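Local coordinates for ubiquinol-cytochrome C chaperone (Brucella abortus NCTC 8038, PDB 6RWT), which is a bacterial homologue of Cbp3, the mitochondrial chaperone of newly synthesized cytochrome b, and so probably assists assembly of the cytochrome bc1 complex, at residues Q30-F33 with Y34-Q38; G45-E48 with M49-H53; A121-A124 with Q125-A128. All coordinates share one frame; numbering follows the deposited sequence.

Contact 1: Q30-F33 with Y34-Q38; sequences QKRF and YAQFQ
Arg-32 stretches over one face of the Phe-37 ring, its NE 3.6 Å from Phe-37 CE1, and the guanidinium and ring planes stand 39° apart. With CG anti to the backbone N (chi1 -164°) and the chain extended as far as NE, it runs beside Gln-36, which is extended in the same direction. The guanidinium takes Gln-36 OE1 side-on: Arg-32 NE and Arg-32 NH2 each donate to that oxygen at 2.9 Å. The oxygen lies in the guanidinium plane, whereas both nitrogens approach from one face of the amide, an arrangement that restrains the rotation of both groups.

In the backbone, Lys-31 O accepts from both Ala-35 N and Tyr-34 N, and Phe-37 N, inside the type I beta turn from Ala-35 to Gln-38, reaches back to Arg-32 O at 3.1 Å. Phe-33 CB makes a CH-pi contact over the Tyr-34 ring, 4.2 Å from its centroid, while Phe-33 CD1 meets Phe-37 CD2.

Arg-32 NH1 also bonds Val-177 O and Val-180 O. The loop thus joins the C-terminal segment to helix 145-161, where Phe-33 meets Tyr-151 edge-to-face, and to helix 43-61, where Tyr-34 touches Arg-46.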
loop_
_atom_site.group_PDB
_atom_site.type_symbol
_atom_site.label_atom_id
_atom_site.label_comp_id
_atom_site.label_asym_id
_atom_site.label_seq_id
_atom_site.Cartn_x
_atom_site.Cartn_y
_atom_site.Cartn_z
ATOM N N GLN A 30 2.123 -2.116 -11.992
ATOM C CA GLN A 30 3.036 -2.989 -12.778
ATOM C C GLN A 30 2.246 -4.080 -13.517
ATOM O O GLN A 30 1.394 -4.745 -12.922
ATOM C CB GLN A 30 4.127 -3.603 -11.880
ATOM C CG GLN A 30 5.143 -2.583 -11.356
ATOM C CD GLN A 30 6.085 -3.165 -10.326
ATOM O OE1 GLN A 30 5.781 -3.211 -9.126
ATOM N NE2 GLN A 30 7.240 -3.608 -10.785
ATOM N N LYS A 31 2.528 -4.239 -14.814
ATOM C CA LYS A 31 1.688 -5.055 -15.714
ATOM C C LYS A 31 1.640 -6.544 -15.368
ATOM O O LYS A 31 0.595 -7.183 -15.543
ATOM C CB LYS A 31 2.124 -4.876 -17.179
ATOM C CG LYS A 31 1.928 -3.471 -17.730
ATOM C CD LYS A 31 0.465 -3.124 -17.962
ATOM C CE LYS A 31 0.308 -1.723 -18.539
ATOM N NZ LYS A 31 0.913 -1.591 -19.895
ATOM N N ARG A 32 2.746 -7.085 -14.853
ATOM C CA ARG A 32 2.842 -8.519 -14.545
ATOM C C ARG A 32 1.762 -9.011 -13.568
ATOM O O ARG A 32 1.317 -10.151 -13.676
ATOM C CB ARG A 32 4.237 -8.886 -14.011
ATOM C CG ARG A 32 4.531 -10.380 -14.038
ATOM C CD ARG A 32 5.938 -10.716 -13.565
ATOM N NE ARG A 32 6.250 -12.138 -13.764
ATOM C CZ ARG A 32 7.345 -12.753 -13.318
ATOM N NH1 ARG A 32 8.268 -12.092 -12.616
ATOM N NH2 ARG A 32 7.520 -14.052 -13.572
ATOM N N PHE A 33 1.327 -8.161 -12.631
ATOM C CA PHE A 33 0.267 -8.568 -11.696
ATOM C C PHE A 33 -0.992 -9.014 -12.453
ATOM O O PHE A 33 -1.611 -10.009 -12.098
ATOM C CB PHE A 33 -0.153 -7.439 -10.735
ATOM C CG PHE A 33 0.957 -6.877 -9.874
ATOM C CD1 PHE A 33 1.839 -7.704 -9.177
ATOM C CD2 PHE A 33 1.074 -5.495 -9.711
ATOM C CE1 PHE A 33 2.840 -7.160 -8.378
ATOM C CE2 PHE A 33 2.067 -4.954 -8.912
ATOM C CZ PHE A 33 2.956 -5.790 -8.245
ATOM N N TYR A 34 -1.340 -8.268 -13.502
ATOM C CA TYR A 34 -2.600 -8.433 -14.227
ATOM C C TYR A 34 -2.476 -9.378 -15.432
ATOM O O TYR A 34 -3.452 -10.018 -15.835
ATOM C CB TYR A 34 -3.124 -7.059 -14.665
ATOM C CG TYR A 34 -3.182 -6.046 -13.523
ATOM C CD1 TYR A 34 -4.267 -6.012 -12.632
ATOM C CD2 TYR A 34 -2.128 -5.163 -13.301
ATOM C CE1 TYR A 34 -4.303 -5.096 -11.578
ATOM C CE2 TYR A 34 -2.154 -4.248 -12.254
ATOM C CZ TYR A 34 -3.243 -4.213 -11.392
ATOM O OH TYR A 34 -3.259 -3.296 -10.352
ATOM N N ALA A 35 -1.289 -9.454 -16.016
ATOM C CA ALA A 35 -1.040 -10.414 -17.081
ATOM C C ALA A 35 -0.732 -11.782 -16.437
ATOM O O ALA A 35 -1.668 -12.526 -16.125
ATOM C CB ALA A 35 0.067 -9.925 -18.008
ATOM N N GLN A 36 0.533 -12.099 -16.175
ATOM C CA GLN A 36 0.899 -13.452 -15.737
ATOM C C GLN A 36 0.223 -13.906 -14.434
ATOM O O GLN A 36 -0.256 -15.033 -14.362
ATOM C CB GLN A 36 2.422 -13.614 -15.619
ATOM C CG GLN A 36 2.855 -15.045 -15.300
ATOM C CD GLN A 36 4.358 -15.244 -15.267
ATOM O OE1 GLN A 36 5.133 -14.286 -15.273
ATOM N NE2 GLN A 36 4.779 -16.505 -15.225
ATOM N N PHE A 37 0.168 -13.034 -13.418
ATOM C CA PHE A 37 -0.298 -13.457 -12.084
ATOM C C PHE A 37 -1.825 -13.579 -11.958
ATOM O O PHE A 37 -2.309 -14.119 -10.961
ATOM C CB PHE A 37 0.227 -12.530 -10.970
ATOM C CG PHE A 37 1.727 -12.555 -10.751
ATOM C CD1 PHE A 37 2.603 -13.339 -11.517
ATOM C CD2 PHE A 37 2.276 -11.736 -9.758
ATOM C CE1 PHE A 37 3.973 -13.311 -11.281
ATOM C CE2 PHE A 37 3.642 -11.708 -9.524
ATOM C CZ PHE A 37 4.492 -12.501 -10.284
ATOM N N GLN A 38 -2.574 -13.060 -12.938
ATOM C CA GLN A 38 -4.042 -13.152 -12.963
ATOM C C GLN A 38 -4.741 -12.413 -11.804
ATOM O O GLN A 38 -5.833 -12.809 -11.368
ATOM C CB GLN A 38 -4.515 -14.621 -13.057
ATOM C CG GLN A 38 -3.952 -15.383 -14.255
ATOM C CD GLN A 38 -4.377 -14.807 -15.597
ATOM O OE1 GLN A 38 -3.565 -14.699 -16.517
ATOM N NE2 GLN A 38 -5.651 -14.439 -15.723
#

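Contact 2: G45-E48 with M49-H53; sequences GRYE and MLSLH
Tyr-47 and Ser-51 meet one turn apart on the alpha helix 43-61, within the all-helical fold of this chaperone. The backbone supplies the regular i to i+4 ladder: Met-49 N bonds Gly-45 O, Leu-50 N bonds Arg-46 O, Ser-51 N bonds Tyr-47 O at 2.8 Å, and Leu-52 N bonds Glu-48 O.

Among side-chain polar contacts, Ser-51 folds its hydroxyl back onto this ladder. Its chi1 of 62° sets OG between the backbone N and the carbonyl carbon, 2.9 Å from Tyr-47 O and 3.1 Å from Glu-48 O; its single proton could go to either carbonyl. A water bridges the same hydroxyl to Glu-48, donating to Glu-48 OE1 at 2.8 Å and to Ser-51 OG at 2.9 Å. The carboxylate is thereby tied to the next turn without touching it directly, and its other oxygen, OE2, forms a salt bridge with Arg-111 of helix 100-120. That pairing probably stabilises the buried charge.

Contact with a ring face is made by the same serine: Ser-51 CB lies over one face of the Tyr-47 ring in a CH-pi contact, 4.2 Å from the ring centroid and 23° off its normal, with Ser-51 OG above the same ring, offset toward its rim. Tyr-47 also packs on Phe-79 of helix 66-89 and Phe-108 of helix 100-120, so the tyrosine joins three helices. Met-49, bent at chi2 and chi3, curls its CE back toward Glu-48 C.

A further side-chain bond occurs within 49-53. His-53 donates from ND1 to Met-49 O at 2.8 Å, with the carbonyl oxygen in the imidazole plane; His-53 N reaches that oxygen from the opposite face of the carbonyl, and His-53 NE2 bonds Tyr-151 OH.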
loop_
_atom_site.group_PDB
_atom_site.type_symbol
_atom_site.label_atom_id
_atom_site.label_comp_id
_atom_site.label_asym_id
_atom_site.label_seq_id
_atom_site.Cartn_x
_atom_site.Cartn_y
_atom_site.Cartn_z
ATOM N N GLY A 45 -9.877 -5.331 -8.128
ATOM C CA GLY A 45 -8.519 -5.882 -8.239
ATOM C C GLY A 45 -7.428 -4.818 -8.197
ATOM O O GLY A 45 -6.377 -5.003 -7.564
ATOM N N ARG A 46 -7.676 -3.696 -8.874
ATOM C CA ARG A 46 -6.763 -2.541 -8.816
ATOM C C ARG A 46 -6.671 -1.957 -7.385
ATOM O O ARG A 46 -5.577 -1.576 -6.923
ATOM C CB ARG A 46 -7.158 -1.469 -9.849
ATOM C CG ARG A 46 -7.019 -1.936 -11.298
ATOM C CD ARG A 46 -7.213 -0.834 -12.333
ATOM N NE ARG A 46 -8.582 -0.306 -12.392
ATOM C CZ ARG A 46 -9.571 -0.761 -13.170
ATOM N NH1 ARG A 46 -9.411 -1.806 -13.988
ATOM N NH2 ARG A 46 -10.752 -0.153 -13.123
ATOM N N TYR A 47 -7.807 -1.903 -6.677
ATOM C CA TYR A 47 -7.810 -1.549 -5.246
ATOM C C TYR A 47 -6.939 -2.524 -4.413
ATOM O O TYR A 47 -6.202 -2.085 -3.509
ATOM C CB TYR A 47 -9.246 -1.439 -4.673
ATOM C CG TYR A 47 -9.242 -1.412 -3.153
ATOM C CD1 TYR A 47 -9.098 -0.217 -2.455
ATOM C CD2 TYR A 47 -9.283 -2.605 -2.412
ATOM C CE1 TYR A 47 -9.045 -0.196 -1.064
ATOM C CE2 TYR A 47 -9.214 -2.600 -1.024
ATOM C CZ TYR A 47 -9.093 -1.397 -0.349
ATOM O OH TYR A 47 -9.007 -1.385 1.027
ATOM N N GLU A 48 -7.015 -3.833 -4.699
ATOM C CA GLU A 48 -6.209 -4.801 -3.936
ATOM C C GLU A 48 -4.710 -4.510 -4.114
ATOM O O GLU A 48 -3.940 -4.597 -3.155
ATOM C CB GLU A 48 -6.527 -6.263 -4.311
ATOM C CG GLU A 48 -7.936 -6.768 -3.971
ATOM C CD GLU A 48 -8.313 -6.682 -2.492
ATOM O OE1 GLU A 48 -7.419 -6.647 -1.618
ATOM O OE2 GLU A 48 -9.534 -6.675 -2.187
ATOM N N MET A 49 -4.292 -4.153 -5.324
ATOM C CA MET A 49 -2.880 -3.808 -5.552
ATOM C C MET A 49 -2.492 -2.470 -4.901
ATOM O O MET A 49 -1.418 -2.373 -4.282
ATOM C CB MET A 49 -2.528 -3.821 -7.051
ATOM C CG MET A 49 -2.565 -5.209 -7.711
ATOM S SD MET A 49 -1.428 -6.419 -6.987
ATOM C CE MET A 49 -2.518 -7.249 -5.853
ATOM N N LEU A 50 -3.344 -1.451 -4.983
ATOM C CA LEU A 50 -3.016 -0.179 -4.320
ATOM C C LEU A 50 -2.914 -0.349 -2.796
ATOM O O LEU A 50 -1.940 0.082 -2.182
ATOM C CB LEU A 50 -4.017 0.921 -4.682
ATOM C CG LEU A 50 -3.744 2.310 -4.080
ATOM C CD1 LEU A 50 -2.431 2.921 -4.565
ATOM C CD2 LEU A 50 -4.904 3.247 -4.365
ATOM N N SER A 51 -3.920 -0.992 -2.201
ATOM C CA SER A 51 -3.942 -1.226 -0.751
ATOM C C SER A 51 -2.754 -2.073 -0.262
ATOM O O SER A 51 -2.198 -1.797 0.807
ATOM C CB SER A 51 -5.287 -1.837 -0.310
ATOM O OG SER A 51 -5.531 -3.099 -0.901
ATOM N N LEU A 52 -2.354 -3.080 -1.048
ATOM C CA LEU A 52 -1.164 -3.877 -0.717
ATOM C C LEU A 52 0.093 -2.998 -0.618
ATOM O O LEU A 52 0.876 -3.139 0.325
ATOM C CB LEU A 52 -0.964 -5.000 -1.752
ATOM C CG LEU A 52 0.321 -5.829 -1.678
ATOM C CD1 LEU A 52 0.425 -6.547 -0.339
ATOM C CD2 LEU A 52 0.373 -6.832 -2.827
ATOM N N HIS A 53 0.283 -2.113 -1.601
ATOM C CA HIS A 53 1.479 -1.258 -1.654
ATOM C C HIS A 53 1.446 -0.135 -0.598
ATOM O O HIS A 53 2.482 0.192 0.002
ATOM C CB HIS A 53 1.715 -0.742 -3.093
ATOM C CG HIS A 53 2.197 -1.810 -4.031
ATOM N ND1 HIS A 53 1.363 -2.750 -4.607
ATOM C CD2 HIS A 53 3.446 -2.110 -4.458
ATOM C CE1 HIS A 53 2.084 -3.573 -5.355
ATOM N NE2 HIS A 53 3.352 -3.213 -5.269
HETATM O O HOH W 1 -6.933 -5.117 0.714
#

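Contact 3: A121-A124 with Q125-A128; sequences ANDA and QALA
The backbone enters its helix at Ala-124, with Leu-127 N bonded to Asp-123 O at 3.1 Å and Ala-128 N to Ala-124 O at 3.0 Å. Asp-123 comes right before the helix, with an extended phi/psi of its own. Its CG lies opposite the backbone N (chi1 -173°), and this turns the carboxylate toward the start of the new helix. OD1 accepts from Ala-126 N at 3.0 Å along a nearly straight N-H line of 168°, although the nitrogen stands above the carboxylate plane instead of within it. Gln-125 N is also close to OD1, at 3.3 Å.

Asp-123 is therefore the N-cap of helix 124-135: its side chain takes an amide of the first turn that has no earlier helical carbonyl to bond, and its negative charge lies at the positive end of the helix dipole, probably a favourable pairing. Just before it, Asn-122 ends the preceding helix with a positive phi (51°) in a Schellman motif. The Schellman motif and the N-cap follow in adjacent residues, so helix 100-120 stops and helix 124-135 starts with almost no linker between them.

The cap is also a van der Waals contact. Ala-126 CB lies 3.4 Å from Asp-123 CG, and its small methyl group fits close beside the carboxylate while also touching Ala-118 of helix 100-120. Gln-125 brings its CB to 3.6 Å from Asp-123 OD1, but the rest of its extended chain leads away. Leu-127 sets its CB beside Asp-123 O and points its branch into the core, against Tyr-115 of helix 100-120 and Val-152 of helix 145-161.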
loop_
_atom_site.group_PDB
_atom_site.type_symbol
_atom_site.label_atom_id
_atom_site.label_comp_id
_atom_site.label_asym_id
_atom_site.label_seq_id
_atom_site.Cartn_x
_atom_site.Cartn_y
_atom_site.Cartn_z
ATOM N N ALA A 121 6.134 -12.758 11.109
ATOM C CA ALA A 121 6.471 -14.171 11.376
ATOM C C ALA A 121 7.303 -14.852 10.270
ATOM O O ALA A 121 7.681 -16.020 10.418
ATOM C CB ALA A 121 5.187 -14.960 11.600
ATOM N N ASN A 122 7.567 -14.142 9.168
ATOM C CA ASN A 122 8.244 -14.686 7.986
ATOM C C ASN A 122 7.601 -16.001 7.507
ATOM O O ASN A 122 8.294 -16.971 7.169
ATOM C CB ASN A 122 9.744 -14.842 8.261
ATOM C CG ASN A 122 10.407 -13.524 8.610
ATOM O OD1 ASN A 122 10.852 -13.311 9.735
ATOM N ND2 ASN A 122 10.448 -12.622 7.649
ATOM N N ASP A 123 6.269 -16.008 7.506
ATOM C CA ASP A 123 5.465 -17.183 7.190
ATOM C C ASP A 123 4.877 -17.011 5.774
ATOM O O ASP A 123 3.834 -16.368 5.595
ATOM C CB ASP A 123 4.370 -17.342 8.257
ATOM C CG ASP A 123 3.573 -18.625 8.118
ATOM O OD1 ASP A 123 3.529 -19.201 7.005
ATOM O OD2 ASP A 123 2.969 -19.050 9.134
ATOM N N ALA A 124 5.556 -17.595 4.784
ATOM C CA ALA A 124 5.155 -17.489 3.369
ATOM C C ALA A 124 3.838 -18.200 3.034
ATOM O O ALA A 124 3.122 -17.757 2.143
ATOM C CB ALA A 124 6.261 -18.001 2.456
ATOM N N GLN A 125 3.531 -19.279 3.755
ATOM C CA GLN A 125 2.296 -20.017 3.579
ATOM C C GLN A 125 1.123 -19.162 4.022
ATOM O O GLN A 125 0.128 -19.065 3.313
ATOM C CB GLN A 125 2.312 -21.344 4.367
ATOM C CG GLN A 125 3.369 -22.336 3.888
ATOM C CD GLN A 125 3.465 -23.584 4.765
ATOM O OE1 GLN A 125 4.532 -24.184 4.896
ATOM N NE2 GLN A 125 2.350 -23.970 5.383
ATOM N N ALA A 126 1.263 -18.537 5.192
ATOM C CA ALA A 126 0.230 -17.646 5.733
ATOM C C ALA A 126 0.018 -16.441 4.815
ATOM O O ALA A 126 -1.125 -15.994 4.606
ATOM C CB ALA A 126 0.616 -17.178 7.128
ATOM N N LEU A 127 1.114 -15.937 4.251
ATOM C CA LEU A 127 1.045 -14.778 3.343
ATOM C C LEU A 127 0.308 -15.124 2.044
ATOM O O LEU A 127 -0.578 -14.378 1.631
ATOM C CB LEU A 127 2.442 -14.199 3.052
ATOM C CG LEU A 127 2.537 -12.961 2.142
ATOM C CD1 LEU A 127 1.720 -11.797 2.695
ATOM C CD2 LEU A 127 3.986 -12.536 1.960
ATOM N N ALA A 128 0.645 -16.266 1.437
ATOM C CA ALA A 128 -0.050 -16.724 0.215
ATOM C C ALA A 128 -1.540 -16.993 0.446
ATOM O O ALA A 128 -2.370 -16.666 -0.412
ATOM C CB ALA A 128 0.628 -17.963 -0.356
#

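From the N terminus, the long helix 2-28 runs into contact 1, where 30-38 winds through a compact turn before helix 43-61 begins. Contact 2 lies within that helix, and contact 3 joins helix 100-120 to helix 124-135. Each is local, and the three follow in series along the chain, with none enclosing or crossing another. Contacts 1 and 2 touch in space: Phe-33 CZ packs 3.7 Å from His-53 CE1, and Phe-33 CG lies 3.8 Å from Met-49 SD, seating the turn on helix 43-61. Contact 3 is separate, its centre about 19 Å from that of contact 2, yet helices 100-120 and 145-161 link it to the same core.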